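Local coordinates for extracellular solute-binding protein, family 1 (Bifidobacterium longum subsp. infantis, PDB 6FTH) that probably binds human milk oligosaccharides outside the cell and hands them to an ABC transporter for import, at residues Asp163-Gln168 against Lys184-Asn189; Ser366-Gln369 against Ser373-Asn376; Thr394-Met397 against Leu401-Gly404. All coordinates share one frame; numbering follows the deposited sequence.

Interaction 1 (Asp163-Gln168 against Lys184-Asn189); sequences DKLGLQ and KTEDPN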
loop_
_atom_site.group_PDB
_atom_site.type_symbol
_atom_site.label_atom_id
_atom_site.label_comp_id
_atom_site.label_asym_id
_atom_site.label_seq_id
_atom_site.Cartn_x
_atom_site.Cartn_y
_atom_site.Cartn_z
ATOM N N ASP A 163 -3.952 -21.491 21.942
ATOM C CA ASP A 163 -4.758 -21.813 23.116
ATOM C C ASP A 163 -4.834 -23.318 23.336
ATOM O O ASP A 163 -4.676 -23.801 24.467
ATOM C CB ASP A 163 -6.167 -21.253 22.937
ATOM C CG ASP A 163 -6.237 -19.736 23.121
ATOM O OD1 ASP A 163 -5.253 -19.124 23.564
ATOM O OD2 ASP A 163 -7.312 -19.177 22.821
ATOM N N LYS A 164 -5.081 -24.069 22.263
ATOM C CA LYS A 164 -5.184 -25.527 22.345
ATOM C C LYS A 164 -3.888 -26.166 22.816
ATOM O O LYS A 164 -3.916 -27.192 23.510
ATOM C CB LYS A 164 -5.582 -26.095 20.982
ATOM C CG LYS A 164 -7.082 -25.913 20.688
ATOM C CD LYS A 164 -7.533 -26.580 19.393
ATOM C CE LYS A 164 -9.047 -26.429 19.225
ATOM N NZ LYS A 164 -9.530 -27.012 17.954
ATOM N N LEU A 165 -2.747 -25.584 22.461
ATOM C CA LEU A 165 -1.452 -26.149 22.820
ATOM C C LEU A 165 -0.884 -25.575 24.103
ATOM O O LEU A 165 0.178 -26.017 24.548
ATOM C CB LEU A 165 -0.453 -25.930 21.678
ATOM C CG LEU A 165 -0.830 -26.566 20.344
ATOM C CD1 LEU A 165 0.276 -26.304 19.323
ATOM C CD2 LEU A 165 -1.077 -28.067 20.525
ATOM N N GLY A 166 -1.556 -24.609 24.714
ATOM C CA GLY A 166 -1.045 -24.013 25.931
ATOM C C GLY A 166 0.199 -23.173 25.706
ATOM O O GLY A 166 1.151 -23.240 26.497
ATOM N N LEU A 167 0.194 -22.371 24.646
ATOM C CA LEU A 167 1.272 -21.467 24.282
ATOM C C LEU A 167 0.815 -20.019 24.408
ATOM O O LEU A 167 -0.342 -19.690 24.146
ATOM C CB LEU A 167 1.683 -21.706 22.841
ATOM C CG LEU A 167 2.204 -23.109 22.543
ATOM C CD1 LEU A 167 2.214 -23.334 21.051
ATOM C CD2 LEU A 167 3.571 -23.299 23.113
ATOM N N GLN A 168 1.743 -19.159 24.809
ATOM C CA GLN A 168 1.509 -17.725 24.796
ATOM C C GLN A 168 1.896 -17.150 23.439
ATOM O O GLN A 168 2.659 -17.743 22.679
ATOM C CB GLN A 168 2.332 -17.057 25.890
ATOM C CG GLN A 168 1.892 -17.468 27.295
ATOM C CD GLN A 168 2.622 -16.708 28.383
ATOM O OE1 GLN A 168 3.365 -15.766 28.109
ATOM N NE2 GLN A 168 2.418 -17.120 29.625
ATOM N N LYS A 184 4.152 -27.426 14.034
ATOM C CA LYS A 184 4.557 -28.415 13.053
ATOM C C LYS A 184 4.230 -29.819 13.536
ATOM O O LYS A 184 3.760 -30.646 12.752
ATOM C CB LYS A 184 6.047 -28.276 12.742
ATOM C CG LYS A 184 6.505 -29.235 11.643
ATOM C CD LYS A 184 7.959 -29.120 11.306
ATOM C CE LYS A 184 8.335 -30.017 10.096
ATOM N NZ LYS A 184 7.527 -29.778 8.836
ATOM N N THR A 185 4.423 -30.097 14.828
ATOM C CA THR A 185 4.442 -31.483 15.290
ATOM C C THR A 185 3.248 -31.893 16.132
ATOM O O THR A 185 3.045 -33.095 16.324
ATOM C CB THR A 185 5.703 -31.771 16.114
ATOM O OG1 THR A 185 5.772 -30.908 17.253
ATOM C CG2 THR A 185 6.949 -31.575 15.255
ATOM N N GLU A 186 2.473 -30.943 16.658
ATOM C CA GLU A 186 1.426 -31.250 17.620
ATOM C C GLU A 186 0.011 -31.220 17.022
ATOM O O GLU A 186 -0.956 -31.237 17.781
ATOM C CB GLU A 186 1.542 -30.323 18.844
ATOM C CG GLU A 186 2.936 -30.418 19.507
ATOM C CD GLU A 186 3.136 -29.482 20.666
ATOM O OE1 GLU A 186 2.150 -28.867 21.128
ATOM O OE2 GLU A 186 4.296 -29.360 21.131
ATOM N N ASP A 187 -0.140 -31.229 15.701
ATOM C CA ASP A 187 -1.440 -31.396 15.061
ATOM C C ASP A 187 -2.494 -30.448 15.638
ATOM O O ASP A 187 -3.586 -30.882 16.030
ATOM C CB ASP A 187 -1.906 -32.841 15.198
ATOM C CG ASP A 187 -3.091 -33.156 14.310
ATOM O OD1 ASP A 187 -3.216 -32.534 13.240
ATOM O OD2 ASP A 187 -3.914 -34.029 14.683
ATOM N N PRO A 188 -2.222 -29.146 15.695
ATOM C CA PRO A 188 -3.193 -28.246 16.327
ATOM C C PRO A 188 -4.539 -28.228 15.640
ATOM O O PRO A 188 -5.539 -27.924 16.292
ATOM C CB PRO A 188 -2.497 -26.875 16.279
ATOM C CG PRO A 188 -1.509 -26.988 15.151
ATOM C CD PRO A 188 -1.012 -28.419 15.273
ATOM N N ASN A 189 -4.623 -28.537 14.347
ATOM C CA ASN A 189 -5.931 -28.550 13.698
ATOM C C ASN A 189 -6.675 -29.867 13.866
ATOM O O ASN A 189 -7.809 -29.972 13.384
ATOM C CB ASN A 189 -5.876 -28.092 12.227
ATOM C CG ASN A 189 -5.259 -29.116 11.270
ATOM O OD1 ASN A 189 -5.098 -30.291 11.600
ATOM N ND2 ASN A 189 -4.967 -28.669 10.055
HETATM O O HOH W 1 -7.711 -26.171 16.317
#
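Leu165 turns its CG anti to its own carbonyl carbon, with chi1 at -60°, and this sends the isobutyl group across to Glu186 and Pro188. Glu186 makes the same choice of first torsion and then runs extended, with chi2 at 177°, which lays its carboxylate against the leucine. Both leucine methyls lie against Glu186 OE1, CD2 at 3.4 Å and CD1 at 3.7 Å, and CD1 also reaches the proline ring, 4.2 Å from Pro188 CB. A leucine suits this place because its forked end covers the carboxylate oxygen and still meets the proline, which offers a rigid apolar surface at the turn that follows helix 173-185.

Beside this apolar patch the Lys164 chain runs out straight, its CD passing 3.9 Å from Pro188 O. Its ammonium group and that carbonyl are joined through one water, which accepts from Lys164 NZ at 2.6 Å and donates to Pro188 O at 2.8 Å. Gly166, at positive phi, forms a Schellman motif with the helical turn before it. Leu165 is also touched by Ala182 and Phe183 of helix 173-185, and Trp161 packs on Pro188.

No direct hydrogen bond spans the two segments. Cohesion rests on one apolar contact, between leucine and proline, on methyls that meet a carboxylate oxygen without bonding to it, and on a single water bridge. The glutamate contact is therefore only weakly directional, as befits an exposed residue, while the water lets the ammonium group meet Pro188 O indirectly as the lysine stem stays alongside the proline.

Interaction 2 (Ser366-Gln369 against Ser373-Asn376); sequences SVQQ and SFGN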
loop_
_atom_site.group_PDB
_atom_site.type_symbol
_atom_site.label_atom_id
_atom_site.label_comp_id
_atom_site.label_asym_id
_atom_site.label_seq_id
_atom_site.Cartn_x
_atom_site.Cartn_y
_atom_site.Cartn_z
ATOM N N SER A 366 -17.412 12.489 -3.294
ATOM C CA SER A 366 -16.382 11.618 -2.737
ATOM C C SER A 366 -17.005 10.387 -2.098
ATOM O O SER A 366 -16.550 9.260 -2.326
ATOM C CB SER A 366 -15.525 12.390 -1.727
ATOM O OG SER A 366 -14.669 13.336 -2.346
ATOM N N VAL A 367 -18.086 10.569 -1.336
ATOM C CA VAL A 367 -18.737 9.424 -0.716
ATOM C C VAL A 367 -19.345 8.511 -1.771
ATOM O O VAL A 367 -19.215 7.285 -1.683
ATOM C CB VAL A 367 -19.764 9.869 0.345
ATOM C CG1 VAL A 367 -20.550 8.674 0.834
ATOM C CG2 VAL A 367 -19.054 10.561 1.506
ATOM N N GLN A 368 -19.988 9.091 -2.794
ATOM C CA GLN A 368 -20.628 8.260 -3.816
ATOM C C GLN A 368 -19.602 7.551 -4.705
ATOM O O GLN A 368 -19.820 6.407 -5.109
ATOM C CB GLN A 368 -21.625 9.078 -4.635
ATOM C CG GLN A 368 -22.865 9.464 -3.843
ATOM C CD GLN A 368 -23.897 10.129 -4.726
ATOM O OE1 GLN A 368 -24.835 9.469 -5.196
ATOM N NE2 GLN A 368 -23.716 11.421 -4.993
ATOM N N GLN A 369 -18.465 8.178 -5.003
ATOM C CA GLN A 369 -17.438 7.417 -5.715
ATOM C C GLN A 369 -16.968 6.236 -4.890
ATOM O O GLN A 369 -16.723 5.146 -5.409
ATOM C CB GLN A 369 -16.225 8.277 -6.025
ATOM C CG GLN A 369 -16.375 9.363 -7.017
ATOM C CD GLN A 369 -15.102 10.152 -7.073
ATOM O OE1 GLN A 369 -14.096 9.678 -7.615
ATOM N NE2 GLN A 369 -15.081 11.308 -6.418
ATOM N N SER A 373 -23.547 5.116 -5.607
ATOM C CA SER A 373 -24.583 6.143 -5.601
ATOM C C SER A 373 -25.478 6.032 -4.369
ATOM O O SER A 373 -25.788 4.936 -3.895
ATOM C CB SER A 373 -25.445 5.978 -6.850
ATOM O OG SER A 373 -24.662 6.037 -8.034
ATOM N N PHE A 374 -25.896 7.192 -3.854
ATOM C CA PHE A 374 -26.891 7.235 -2.788
ATOM C C PHE A 374 -28.152 6.493 -3.221
ATOM O O PHE A 374 -28.614 6.623 -4.359
ATOM C CB PHE A 374 -27.236 8.692 -2.467
ATOM C CG PHE A 374 -26.107 9.469 -1.827
ATOM C CD1 PHE A 374 -25.315 8.905 -0.847
ATOM C CD2 PHE A 374 -25.849 10.765 -2.227
ATOM C CE1 PHE A 374 -24.294 9.632 -0.268
ATOM C CE2 PHE A 374 -24.840 11.496 -1.668
ATOM C CZ PHE A 374 -24.053 10.936 -0.688
ATOM N N GLY A 375 -28.693 5.691 -2.310
ATOM C CA GLY A 375 -29.870 4.892 -2.593
ATOM C C GLY A 375 -29.602 3.566 -3.254
ATOM O O GLY A 375 -30.529 2.755 -3.378
ATOM N N ASN A 376 -28.377 3.314 -3.703
ATOM C CA ASN A 376 -28.033 2.014 -4.251
ATOM C C ASN A 376 -27.450 1.171 -3.124
ATOM O O ASN A 376 -28.163 0.361 -2.525
ATOM C CB ASN A 376 -27.093 2.194 -5.453
ATOM C CG ASN A 376 -26.765 0.895 -6.146
ATOM O OD1 ASN A 376 -26.833 -0.183 -5.547
ATOM N ND2 ASN A 376 -26.371 0.989 -7.414
#
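The Phe374 ring carries the side chain of Gln368 flat on one face. Gln368 CG stands 3.5 Å above the ring plane, over its centre, in a CH-pi contact, and the amide runs on from there over the CD2-CE2 side of the ring, its plane only 10° from that of the aromatic. The amide carbon Gln368 CD lies closest, 3.2 Å from Phe374 CD2, while NE2 rests near CE2. Val367 approaches the same ring obliquely, its CG1 meeting Phe374 CE1 at 4.0 Å.

The stacked amide is also a hydrogen-bond acceptor. Phe374 N donates to Gln368 OE1 over 2.8 Å in a nearly straight bond, 168° at the hydrogen, with the donor tilted somewhat out of the carbonyl plane. One residue is therefore gripped twice by the same glutamine, at its backbone N-H and at its ring. Glutamine suits the role because its chain is long enough to leave the helix and ends in a flat group that can both stack and accept; the chain runs extended as far as CD, and the last torsion, chi3 at 97°, then turns the amide flat against the ring. At the other end of the amide, NE2 donates to Lys364 O one turn earlier, which helps to fix the amide's rotation. Past the phenylalanine the chain turns through Gly375, and Asn376 N bonds back to Ser373 O.

In the fold, this contact folds the loop before strand 378-382 back onto helix 363-371. Helix 47-56 packs against the same place: Trp48 touches Gln368, and the Ser373 hydroxyl is hydrogen-bonded to Trp48 N.

Interaction 3 (Thr394-Met397 against Leu401-Gly404); sequences TKAM and LFPG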
loop_
_atom_site.group_PDB
_atom_site.type_symbol
_atom_site.label_atom_id
_atom_site.label_comp_id
_atom_site.label_asym_id
_atom_site.label_seq_id
_atom_site.Cartn_x
_atom_site.Cartn_y
_atom_site.Cartn_z
ATOM N N THR A 394 -21.261 -6.394 -1.112
ATOM C CA THR A 394 -20.472 -7.569 -1.487
ATOM C C THR A 394 -21.031 -8.243 -2.728
ATOM O O THR A 394 -20.271 -8.710 -3.585
ATOM C CB THR A 394 -20.383 -8.545 -0.325
ATOM O OG1 THR A 394 -21.690 -8.911 0.093
ATOM C CG2 THR A 394 -19.686 -7.913 0.846
ATOM N N LYS A 395 -22.357 -8.282 -2.861
ATOM C CA LYS A 395 -22.929 -8.849 -4.075
ATOM C C LYS A 395 -22.549 -8.026 -5.300
ATOM O O LYS A 395 -22.227 -8.588 -6.351
ATOM C CB LYS A 395 -24.443 -8.986 -3.943
ATOM C CG LYS A 395 -25.078 -9.629 -5.170
ATOM C CD LYS A 395 -26.515 -9.986 -4.967
ATOM C CE LYS A 395 -27.015 -10.826 -6.150
ATOM N NZ LYS A 395 -26.959 -10.074 -7.431
ATOM N N ALA A 396 -22.572 -6.693 -5.197
ATOM C CA ALA A 396 -22.199 -5.872 -6.349
ATOM C C ALA A 396 -20.755 -6.140 -6.765
ATOM O O ALA A 396 -20.444 -6.232 -7.964
ATOM C CB ALA A 396 -22.396 -4.396 -6.013
ATOM N N MET A 397 -19.862 -6.268 -5.786
ATOM C CA MET A 397 -18.476 -6.623 -6.073
ATOM C C MET A 397 -18.400 -7.998 -6.732
ATOM O O MET A 397 -17.681 -8.191 -7.726
ATOM C CB MET A 397 -17.677 -6.625 -4.766
ATOM C CG MET A 397 -17.329 -5.250 -4.214
ATOM S SD MET A 397 -16.171 -4.383 -5.304
ATOM C CE MET A 397 -15.693 -3.029 -4.259
ATOM N N LEU A 401 -20.024 -5.502 -10.749
ATOM C CA LEU A 401 -20.880 -4.379 -11.091
ATOM C C LEU A 401 -20.874 -3.343 -9.976
ATOM O O LEU A 401 -21.891 -2.703 -9.693
ATOM C CB LEU A 401 -22.304 -4.847 -11.385
ATOM C CG LEU A 401 -22.449 -5.697 -12.647
ATOM C CD1 LEU A 401 -23.834 -6.359 -12.674
ATOM C CD2 LEU A 401 -22.230 -4.841 -13.870
ATOM N N PHE A 402 -19.721 -3.129 -9.346
ATOM C CA PHE A 402 -19.680 -2.154 -8.263
ATOM C C PHE A 402 -20.032 -0.777 -8.820
ATOM O O PHE A 402 -19.419 -0.342 -9.803
ATOM C CB PHE A 402 -18.325 -2.102 -7.569
ATOM C CG PHE A 402 -18.366 -1.318 -6.290
ATOM C CD1 PHE A 402 -18.981 -1.853 -5.165
ATOM C CD2 PHE A 402 -17.834 -0.046 -6.215
ATOM C CE1 PHE A 402 -19.052 -1.131 -3.978
ATOM C CE2 PHE A 402 -17.914 0.685 -5.024
ATOM C CZ PHE A 402 -18.525 0.132 -3.909
ATOM N N PRO A 403 -21.011 -0.047 -8.212
ATOM C CA PRO A 403 -21.477 1.222 -8.788
ATOM C C PRO A 403 -20.697 2.433 -8.297
ATOM O O PRO A 403 -21.258 3.516 -8.080
ATOM C CB PRO A 403 -22.929 1.285 -8.317
ATOM C CG PRO A 403 -22.840 0.688 -6.923
ATOM C CD PRO A 403 -21.848 -0.463 -7.071
ATOM N N GLY A 404 -19.393 2.261 -8.203
ATOM C CA GLY A 404 -18.502 3.356 -7.898
ATOM C C GLY A 404 -17.084 2.992 -8.262
ATOM O O GLY A 404 -16.823 1.964 -8.884
#
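Met397 CE sits over one face of the Phe402 ring, 3.8 Å from its centroid and 18° off the normal, and with the sulfur placed obliquely beside it this is a Met-aromatic contact. The CA to CB bond of Met397 points away from the loop, and the bend at chi2 (-67°) brings the thioether round to the ring, a reach that suits a flexible, polarisable side chain. On the opposite face of the phenyl lies Pro403 CD, offset toward the rim, so the ring is sandwiched between its own neighbour in sequence and the helix. Ala396 CB packs beside the ring, 4.1 Å from Pro403 CD and 4.3 Å from Phe402 CD1, and so small a residue lets the loop pass close to the helix. Around this centre Tyr393 meets Phe402 edge-to-face, and Leu377 touches it from a loop.

Replacing Phe402 with an alanine would probably leave the Met397 methyl without its aromatic partner and open a gap between it and Pro403 CD.

Outward from the ring the contact turns polar. The backbone of Phe402 is hydrogen-bonded to Ala39 and Asp41, and Pro403 O accepts from Trp48 NE1. Where the chain turns back past the end of helix 390-398, Leu401 N donates to Ala396 O at 2.9 Å, with a C=O...N angle of 160°.

In the fold
Along the chain the three contacts follow one another in series, interaction 1 closing well before interaction 2 opens and interaction 2 before interaction 3. Interaction 1 stands apart, joining the end of helix 159-165 to the turn after helix 173-185, with its centre about 46 Å from that of interaction 2 and 40 Å from that of interaction 3. The latter two lie on the same side of the chain's centre, about 12 Å apart between centres, and touch where Asn376 ND2 meets Pro403 CB at 3.6 Å. Each pairs a helix, 363-371 or 390-398, with the loop after it. Interactions 2 and 3 thus form one patch bridged by Trp48 of helix 47-56, while interaction 1 lies in a separate region of this solute-binding protein.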